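Local atomic coordinates of extracellular protein 11-1 (Passalora fulva, PDB entry 6ZUS), a protein that is a secreted, zinc-binding avirulence effector of a structurally conserved fungal family, probably recognised by plant resistance proteins during infection. Residues Ala8-Lys12 and Ser77-Thr81; Lys42-Gln48 and Tyr104-Val108; Trp83-Asn87 and Asp136-Ser142. One frame throughout, in Å; residues are numbered along the deposited sequence.

Contact 1. Residues Ala8-Lys12 and Ser77-Thr81; sequences AVALK and SVQAT
This is an antiparallel beta pairing in the buried middle of the protein's main sheet, where strand 6-20 lies between strands 71-86 and 127-138. Segments 8-12 and 77-81, both extended, run at 170° with their axes 4.7 Å apart. Leu11 and Ala80 form the hydrogen-bonded pair: Leu11 N donates to Ala80 O at 2.8 Å and Ala80 N to Leu11 O at 3.1 Å. The non-hydrogen-bonded pairs Ala10-Thr81 and Lys12-Gln79 flank it, with CA-CA distances of 4.5 and 4.2 Å. Leu11 (m, t) and Ala80 share the face that receives Trp41, Phe53 and Phe38 from helix 31-40 and the loops; a branched aliphatic chain fills space there, whereas alanine leaves room for the aromatic ring. On the other face Ala10, Lys12, Gln79 and Thr81 are partly exposed, so longer polar chains are tolerated. Lys12 (t, t, p, t) lays its aliphatic part along its neighbours, CG lying 4.0 Å from Ser77 CB and CD 3.8 Å from Gln79 OE1. On either side of the Leu11-Ala80 pair, CA-H...O contacts accompany the amide bonds: Thr81 CA is 3.3 Å from Val9 O, Lys12 CA 3.4 Å from Val78 O, and Gln79 CA 3.1 Å from Leu11 O.

Contact 2. Residues Lys42-Gln48 and Tyr104-Val108; sequences KKNDACQ and YTERV
One carboxylate, that of Asp45, serves both sides of this contact. Its OD1 takes Arg107 NE at 2.8 Å and its OD2 takes Arg107 NH2 at 2.9 Å, a two-pronged salt bridge, while OD2 accepts Cys47 N at 2.9 Å. Segment 42-48 is irregular; 104-108, within helix 101-109, has Val108 N bonded to Tyr104 O at 3.0 Å. Asp45 (t, phi/psi -59/148) starts a type I turn closed by Gln48 N to Asp45 O, 2.9 Å. Arginine suits the helix surface because its m, t, m chain carries the guanidinium edge to the acid; NH1 is held by Asp98 O. At the other end Lys42 N donates to Val108 O at 2.9 Å. Tyr104 (t) sends its OH to Gln48 OE1 at 2.6 Å, and its CD1 packs 4.0 Å from Cys47 CB. Cys47 is disulfide-bonded to Cys99, just before helix 101-109, tying loop and helix region covalently. The whole is an Asx turn within a type I beta turn, joined to a helix by a bidentate arginine-carboxylate salt bridge.

Contact 3. Residues Trp83-Asn87 and Asp136-Ser142; sequences WRVRN and DNVHCGS. With ZN (zinc ion), chain J.
A G1 beta bulge, in which Asn137 and Val138 both face Cys6, turns the chain at the end of strand 127-138 and leads it into the C-terminal tail; segment 136-142 here meets the end of strand 71-86. The segments touch mainly through side chain to backbone, with Arg84 CA 5.6 Å from Cys140 CA. Asn137 takes the positive phi/psi of 52/54, and its N is bonded to Asp136 OD1 at 2.7 Å. The same oxygen accepts Asn87 ND2 at 3.0 Å, while Asn87 OD1 accepts from Lys7 NZ; an amide suits this place because it both gives and receives. Arg84, long and with several N-H donors, reaches Asp51 and a tail carbonyl at once. In its m, t, t conformation it sends NH1 to His139 O at 2.8 Å. Its NE and NH2 are satisfied outside the two segments, most strongly by the salt bridge from Arg84 NE to Asp51 OD2. Gly141 O lies over one face of the guanidinium, 3.3 Å from Arg84 NE, but at an angle too poor for a hydrogen bond. Water 1 accepts from both Arg84 NH1 (3.2 Å) and His139 N (3.1 Å); water 2 adds a weak contact, accepting from Arg84 NH2 at 3.4 Å, and donates to Ser142 O at 2.7 Å. Val138 packs beside the guanidinium, CB 4.1 Å from Arg84 NH1, and its CG2 lies 3.8 Å from Trp83 O. The tail is secured by the Cys6-Cys140 disulfide and by the zinc site, which His2 and Gln143 complete and to which His139 ND1 binds at 2.0 Å.

From the middle of the chain outward, the three contacts pass from buried to partly buried to surface, and their chemistry follows. Contact 1 rests on main-chain bonding; contact 2 on a salt bridge between loop and helix, beside the disulfide to Cys99; contact 3 on arginine and asparagine hydrogen bonds and waters, with zinc next to it on the tail. Contacts 1 and 3 share strand 71-86, and Val9 CG2 meets Val85 CG2 at 3.9 Å, the apolar face running on between them. Helix 101-109 joins contact 2 to contact 1 where Tyr104 and Thr105 touch Leu11. Contact 2 meets contact 3 through the backbone, Cys47 O lying 2.8 Å from Arg86 N, a probable hydrogen bond.

Contact 1. Residues Ala8-Lys12 and Ser77-Thr81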
loop_
_atom_site.group_PDB
_atom_site.type_symbol
_atom_site.label_atom_id
_atom_site.label_comp_id
_atom_site.label_asym_id
_atom_site.label_seq_id
_atom_site.Cartn_x
_atom_site.Cartn_y
_atom_site.Cartn_z
ATOM N N ALA A 8 -2.308 3.535 -13.078
ATOM C CA ALA A 8 -2.959 3.608 -11.768
ATOM C C ALA A 8 -2.418 2.428 -10.957
ATOM O O ALA A 8 -2.227 1.340 -11.538
ATOM C CB ALA A 8 -4.443 3.580 -11.893
ATOM N N VAL A 9 -2.118 2.684 -9.674
ATOM C CA VAL A 9 -1.472 1.695 -8.763
ATOM C C VAL A 9 -2.399 1.506 -7.551
ATOM O O VAL A 9 -2.716 2.506 -6.869
ATOM C CB VAL A 9 -0.045 2.100 -8.346
ATOM C CG1 VAL A 9 0.549 1.038 -7.429
ATOM C CG2 VAL A 9 0.870 2.329 -9.546
ATOM N N ALA A 10 -2.864 0.262 -7.332
ATOM C CA ALA A 10 -3.606 -0.187 -6.138
ATOM C C ALA A 10 -2.565 -0.419 -5.030
ATOM O O ALA A 10 -1.738 -1.300 -5.196
ATOM C CB ALA A 10 -4.396 -1.434 -6.422
ATOM N N LEU A 11 -2.611 0.376 -3.974
ATOM C CA LEU A 11 -1.627 0.358 -2.837
ATOM C C LEU A 11 -2.328 -0.150 -1.582
ATOM O O LEU A 11 -3.538 0.172 -1.349
ATOM C CB LEU A 11 -1.091 1.767 -2.594
ATOM C CG LEU A 11 -0.303 2.390 -3.750
ATOM C CD1 LEU A 11 -0.241 3.881 -3.596
ATOM C CD2 LEU A 11 1.089 1.816 -3.830
ATOM N N LYS A 12 -1.578 -0.843 -0.757
ATOM C CA LYS A 12 -2.112 -1.319 0.542
ATOM C C LYS A 12 -0.981 -1.405 1.566
ATOM O O LYS A 12 0.109 -1.951 1.248
ATOM C CB LYS A 12 -2.861 -2.639 0.364
ATOM C CG LYS A 12 -3.475 -3.151 1.641
ATOM C CD LYS A 12 -4.534 -4.163 1.407
ATOM C CE LYS A 12 -4.036 -5.556 1.244
ATOM N NZ LYS A 12 -5.084 -6.518 1.692
ATOM N N SER A 77 -5.239 -3.203 7.701
ATOM C CA SER A 77 -4.712 -2.695 6.419
ATOM C C SER A 77 -5.516 -1.475 6.017
ATOM O O SER A 77 -6.660 -1.265 6.513
ATOM C CB SER A 77 -4.725 -3.753 5.369
ATOM O OG SER A 77 -6.069 -4.164 5.099
ATOM N N VAL A 78 -4.897 -0.654 5.193
ATOM C CA VAL A 78 -5.630 0.469 4.545
ATOM C C VAL A 78 -5.162 0.503 3.089
ATOM O O VAL A 78 -3.943 0.338 2.832
ATOM C CB VAL A 78 -5.429 1.777 5.313
ATOM C CG1 VAL A 78 -3.972 2.205 5.443
ATOM C CG2 VAL A 78 -6.274 2.881 4.723
ATOM N N GLN A 79 -6.124 0.634 2.170
ATOM C CA GLN A 79 -5.841 0.578 0.726
ATOM C C GLN A 79 -6.425 1.820 0.051
ATOM O O GLN A 79 -7.421 2.380 0.516
ATOM C CB GLN A 79 -6.318 -0.728 0.123
ATOM C CG GLN A 79 -7.817 -0.879 0.187
ATOM C CD GLN A 79 -8.203 -2.325 -0.016
ATOM O OE1 GLN A 79 -8.128 -3.152 0.911
ATOM N NE2 GLN A 79 -8.616 -2.609 -1.243
ATOM N N ALA A 80 -5.758 2.241 -1.004
ATOM C CA ALA A 80 -6.184 3.346 -1.871
ATOM C C ALA A 80 -5.465 3.185 -3.211
ATOM O O ALA A 80 -4.429 2.465 -3.307
ATOM C CB ALA A 80 -5.893 4.667 -1.187
ATOM N N THR A 81 -5.990 3.872 -4.220
ATOM C CA THR A 81 -5.426 3.860 -5.585
ATOM C C THR A 81 -4.698 5.177 -5.814
ATOM O O THR A 81 -5.294 6.247 -5.562
ATOM C CB THR A 81 -6.517 3.654 -6.635
ATOM O OG1 THR A 81 -7.069 2.351 -6.381
ATOM C CG2 THR A 81 -5.955 3.766 -8.036
#

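Contact 2. Residues Lys42-Gln48 and Tyr104-Val108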
loop_
_atom_site.group_PDB
_atom_site.type_symbol
_atom_site.label_atom_id
_atom_site.label_comp_id
_atom_site.label_asym_id
_atom_site.label_seq_id
_atom_site.Cartn_x
_atom_site.Cartn_y
_atom_site.Cartn_z
ATOM N N LYS A 42 3.412 9.222 1.469
ATOM C CA LYS A 42 4.022 10.342 0.710
ATOM C C LYS A 42 3.174 10.592 -0.537
ATOM O O LYS A 42 3.067 9.690 -1.399
ATOM C CB LYS A 42 5.423 10.041 0.183
ATOM C CG LYS A 42 6.557 9.984 1.185
ATOM C CD LYS A 42 7.885 9.720 0.433
ATOM C CE LYS A 42 9.071 9.470 1.363
ATOM N NZ LYS A 42 10.291 9.041 0.628
ATOM N N LYS A 43 2.634 11.794 -0.686
ATOM C CA LYS A 43 1.706 12.084 -1.845
ATOM C C LYS A 43 2.405 12.966 -2.900
ATOM O O LYS A 43 1.788 13.212 -3.973
ATOM C CB LYS A 43 0.355 12.562 -1.288
ATOM C CG LYS A 43 -0.178 11.601 -0.219
ATOM C CD LYS A 43 -1.626 11.426 -0.081
ATOM C CE LYS A 43 -1.952 10.365 0.951
ATOM N NZ LYS A 43 -1.346 10.724 2.254
ATOM N N ASN A 44 3.698 13.238 -2.722
ATOM C CA ASN A 44 4.484 14.078 -3.654
ATOM C C ASN A 44 5.761 13.355 -4.068
ATOM O O ASN A 44 6.777 14.029 -4.324
ATOM C CB ASN A 44 4.797 15.438 -3.044
ATOM C CG ASN A 44 5.640 15.289 -1.806
ATOM O OD1 ASN A 44 5.813 14.179 -1.298
ATOM N ND2 ASN A 44 6.174 16.400 -1.316
ATOM N N ASP A 45 5.680 12.043 -4.290
ATOM C CA ASP A 45 6.811 11.318 -4.921
ATOM C C ASP A 45 7.106 11.919 -6.312
ATOM O O ASP A 45 6.164 12.331 -7.014
ATOM C CB ASP A 45 6.528 9.824 -5.014
ATOM C CG ASP A 45 7.729 9.014 -5.480
ATOM O OD1 ASP A 45 8.627 8.816 -4.641
ATOM O OD2 ASP A 45 7.755 8.603 -6.669
ATOM N N ALA A 46 8.369 11.909 -6.731
ATOM C CA ALA A 46 8.789 12.347 -8.076
ATOM C C ALA A 46 7.979 11.622 -9.161
ATOM O O ALA A 46 7.714 12.247 -10.227
ATOM C CB ALA A 46 10.266 12.092 -8.240
ATOM N N CYS A 47 7.611 10.337 -8.959
ATOM C CA CYS A 47 6.822 9.521 -9.941
ATOM C C CYS A 47 5.318 9.822 -9.915
ATOM O O CYS A 47 4.597 9.271 -10.772
ATOM C CB CYS A 47 7.042 8.032 -9.729
ATOM S SG CYS A 47 8.792 7.637 -9.982
ATOM N N GLN A 48 4.838 10.658 -9.005
ATOM C CA GLN A 48 3.382 10.942 -8.876
ATOM C C GLN A 48 2.923 11.858 -10.043
ATOM O O GLN A 48 3.531 12.921 -10.243
ATOM C CB GLN A 48 3.049 11.631 -7.541
ATOM C CG GLN A 48 1.601 11.427 -7.113
ATOM C CD GLN A 48 1.319 9.962 -6.809
ATOM O OE1 GLN A 48 2.121 9.283 -6.168
ATOM N NE2 GLN A 48 0.174 9.488 -7.268
ATOM N N TYR A 104 8.423 2.317 -6.136
ATOM C CA TYR A 104 7.426 3.403 -5.938
ATOM C C TYR A 104 6.657 3.141 -4.632
ATOM O O TYR A 104 6.546 4.028 -3.784
ATOM C CB TYR A 104 6.492 3.527 -7.137
ATOM C CG TYR A 104 5.291 4.394 -6.879
ATOM C CD1 TYR A 104 5.346 5.786 -6.888
ATOM C CD2 TYR A 104 4.055 3.824 -6.642
ATOM C CE1 TYR A 104 4.234 6.575 -6.615
ATOM C CE2 TYR A 104 2.934 4.590 -6.364
ATOM C CZ TYR A 104 3.011 5.968 -6.350
ATOM O OH TYR A 104 1.869 6.653 -6.054
ATOM N N THR A 105 6.078 1.943 -4.473
ATOM C CA THR A 105 5.273 1.576 -3.277
ATOM C C THR A 105 6.123 1.745 -2.022
ATOM O O THR A 105 5.678 2.341 -1.013
ATOM C CB THR A 105 4.704 0.151 -3.390
ATOM O OG1 THR A 105 3.924 0.085 -4.590
ATOM C CG2 THR A 105 3.925 -0.175 -2.129
ATOM N N GLU A 106 7.353 1.252 -2.056
ATOM C CA GLU A 106 8.244 1.335 -0.865
ATOM C C GLU A 106 8.555 2.794 -0.503
ATOM O O GLU A 106 8.538 3.094 0.713
ATOM C CB GLU A 106 9.492 0.494 -1.090
ATOM C CG GLU A 106 9.172 -0.961 -1.105
ATOM C CD GLU A 106 10.390 -1.859 -1.268
ATOM O OE1 GLU A 106 11.455 -1.292 -1.667
ATOM O OE2 GLU A 106 10.314 -3.092 -0.931
ATOM N N ARG A 107 8.730 3.689 -1.494
ATOM C CA ARG A 107 8.935 5.148 -1.216
ATOM C C ARG A 107 7.674 5.789 -0.624
ATOM O O ARG A 107 7.785 6.548 0.344
ATOM C CB ARG A 107 9.402 5.910 -2.459
ATOM C CG ARG A 107 10.804 5.487 -2.909
ATOM C CD ARG A 107 11.393 6.502 -3.879
ATOM N NE ARG A 107 10.502 6.768 -5.010
ATOM C CZ ARG A 107 10.472 6.067 -6.138
ATOM N NH1 ARG A 107 11.357 5.116 -6.352
ATOM N NH2 ARG A 107 9.604 6.381 -7.089
ATOM N N VAL A 108 6.511 5.481 -1.171
ATOM C CA VAL A 108 5.241 6.159 -0.811
ATOM C C VAL A 108 4.717 5.625 0.534
ATOM O O VAL A 108 4.224 6.450 1.334
ATOM C CB VAL A 108 4.246 5.991 -1.979
ATOM C CG1 VAL A 108 2.818 6.293 -1.572
ATOM C CG2 VAL A 108 4.707 6.851 -3.156
#

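Contact 3. Residues Trp83-Asn87 and Asp136-Ser142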
loop_
_atom_site.group_PDB
_atom_site.type_symbol
_atom_site.label_atom_id
_atom_site.label_comp_id
_atom_site.label_asym_id
_atom_site.label_seq_id
_atom_site.Cartn_x
_atom_site.Cartn_y
_atom_site.Cartn_z
ATOM N N TRP A 83 -4.001 7.359 -8.591
ATOM C CA TRP A 83 -4.673 7.476 -9.913
ATOM C C TRP A 83 -3.681 7.550 -11.078
ATOM O O TRP A 83 -3.959 6.906 -12.148
ATOM C CB TRP A 83 -5.619 8.669 -9.905
ATOM C CG TRP A 83 -6.796 8.487 -9.012
ATOM C CD1 TRP A 83 -7.197 9.323 -8.027
ATOM C CD2 TRP A 83 -7.783 7.447 -9.116
ATOM N NE1 TRP A 83 -8.361 8.854 -7.483
ATOM C CE2 TRP A 83 -8.742 7.711 -8.125
ATOM C CE3 TRP A 83 -7.951 6.337 -9.968
ATOM C CZ2 TRP A 83 -9.842 6.878 -7.926
ATOM C CZ3 TRP A 83 -9.032 5.505 -9.768
ATOM C CH2 TRP A 83 -9.968 5.791 -8.764
ATOM N N ARG A 84 -2.566 8.261 -10.904
ATOM C CA ARG A 84 -1.647 8.552 -12.041
ATOM C C ARG A 84 -0.197 8.524 -11.556
ATOM O O ARG A 84 0.178 9.380 -10.722
ATOM C CB ARG A 84 -1.999 9.912 -12.653
ATOM C CG ARG A 84 -3.438 10.051 -13.104
ATOM C CD ARG A 84 -3.655 11.436 -13.634
ATOM N NE ARG A 84 -5.081 11.677 -13.750
ATOM C CZ ARG A 84 -5.870 11.149 -14.675
ATOM N NH1 ARG A 84 -5.381 10.362 -15.626
ATOM N NH2 ARG A 84 -7.160 11.467 -14.662
ATOM N N VAL A 85 0.536 7.517 -12.015
ATOM C CA VAL A 85 1.945 7.259 -11.634
ATOM C C VAL A 85 2.755 7.088 -12.930
ATOM O O VAL A 85 2.289 6.415 -13.851
ATOM C CB VAL A 85 2.060 6.051 -10.685
ATOM C CG1 VAL A 85 3.524 5.826 -10.323
ATOM C CG2 VAL A 85 1.157 6.215 -9.468
ATOM N N ARG A 86 3.934 7.681 -12.982
ATOM C CA ARG A 86 4.780 7.634 -14.198
ATOM C C ARG A 86 5.155 6.179 -14.450
ATOM O O ARG A 86 5.155 5.367 -13.492
ATOM C CB ARG A 86 5.980 8.558 -14.029
ATOM C CG ARG A 86 5.579 10.017 -13.928
ATOM C CD ARG A 86 6.828 10.807 -14.003
ATOM N NE ARG A 86 6.627 12.175 -13.564
ATOM C CZ ARG A 86 6.243 13.178 -14.364
ATOM N NH1 ARG A 86 5.920 12.964 -15.625
ATOM N NH2 ARG A 86 6.164 14.394 -13.849
ATOM N N ASN A 87 5.427 5.868 -15.709
ATOM C CA ASN A 87 6.049 4.581 -16.109
ATOM C C ASN A 87 7.563 4.726 -16.283
ATOM O O ASN A 87 8.045 5.734 -16.788
ATOM C CB ASN A 87 5.383 4.031 -17.368
ATOM C CG ASN A 87 4.109 3.299 -17.009
ATOM O OD1 ASN A 87 4.118 2.457 -16.097
ATOM N ND2 ASN A 87 3.027 3.603 -17.718
ATOM N N ASP A 136 -3.310 0.713 -16.986
ATOM C CA ASP A 136 -2.124 1.311 -17.682
ATOM C C ASP A 136 -2.572 2.292 -18.780
ATOM O O ASP A 136 -3.768 2.405 -19.076
ATOM C CB ASP A 136 -1.102 0.267 -18.160
ATOM C CG ASP A 136 0.362 0.741 -18.071
ATOM O OD1 ASP A 136 0.622 1.925 -18.420
ATOM O OD2 ASP A 136 1.255 -0.060 -17.636
ATOM N N ASN A 137 -1.630 3.060 -19.317
ATOM C CA ASN A 137 -1.876 4.053 -20.394
ATOM C C ASN A 137 -3.018 4.974 -19.966
ATOM O O ASN A 137 -4.000 5.087 -20.723
ATOM C CB ASN A 137 -2.154 3.355 -21.728
ATOM C CG ASN A 137 -1.132 2.275 -21.977
ATOM O OD1 ASN A 137 0.063 2.560 -22.084
ATOM N ND2 ASN A 137 -1.585 1.030 -21.962
ATOM N N VAL A 138 -2.889 5.587 -18.786
ATOM C CA VAL A 138 -3.741 6.728 -18.362
ATOM C C VAL A 138 -2.949 8.025 -18.604
ATOM O O VAL A 138 -1.725 7.986 -18.694
ATOM C CB VAL A 138 -4.266 6.582 -16.913
ATOM C CG1 VAL A 138 -5.008 5.252 -16.687
ATOM C CG2 VAL A 138 -3.184 6.833 -15.849
ATOM N N HIS A 139 -3.635 9.145 -18.718
ATOM C CA HIS A 139 -2.984 10.478 -18.779
ATOM C C HIS A 139 -2.182 10.688 -17.481
ATOM O O HIS A 139 -2.683 10.315 -16.373
ATOM C CB HIS A 139 -4.000 11.627 -18.963
ATOM C CG HIS A 139 -4.630 11.653 -20.314
ATOM N ND1 HIS A 139 -4.609 12.784 -21.120
ATOM C CD2 HIS A 139 -5.302 10.688 -20.998
ATOM C CE1 HIS A 139 -5.274 12.513 -22.244
ATOM N NE2 HIS A 139 -5.714 11.229 -22.195
ATOM N N CYS A 140 -1.026 11.340 -17.589
ATOM C CA CYS A 140 -0.255 11.777 -16.408
ATOM C C CYS A 140 -0.944 13.010 -15.810
ATOM O O CYS A 140 -0.907 13.164 -14.556
ATOM C CB CYS A 140 1.229 11.947 -16.729
ATOM S SG CYS A 140 1.995 10.370 -17.275
ATOM N N GLY A 141 -1.536 13.865 -16.674
ATOM C CA GLY A 141 -2.243 15.059 -16.217
ATOM C C GLY A 141 -3.681 14.771 -15.874
ATOM O O GLY A 141 -4.166 13.694 -16.199
ATOM N N SER A 142 -4.333 15.728 -15.225
ATOM C CA SER A 142 -5.755 15.615 -14.838
ATOM C C SER A 142 -6.632 15.874 -16.085
ATOM O O SER A 142 -7.852 15.637 -16.002
ATOM C CB SER A 142 -6.064 16.573 -13.732
ATOM O OG SER A 142 -5.972 17.918 -14.191
HETATM ZN ZN ZN J . -3.767 14.556 -20.725
HETATM O O HOH W 1 -6.677 8.979 -18.221
HETATM O O HOH W 2 -8.927 14.283 -13.948
#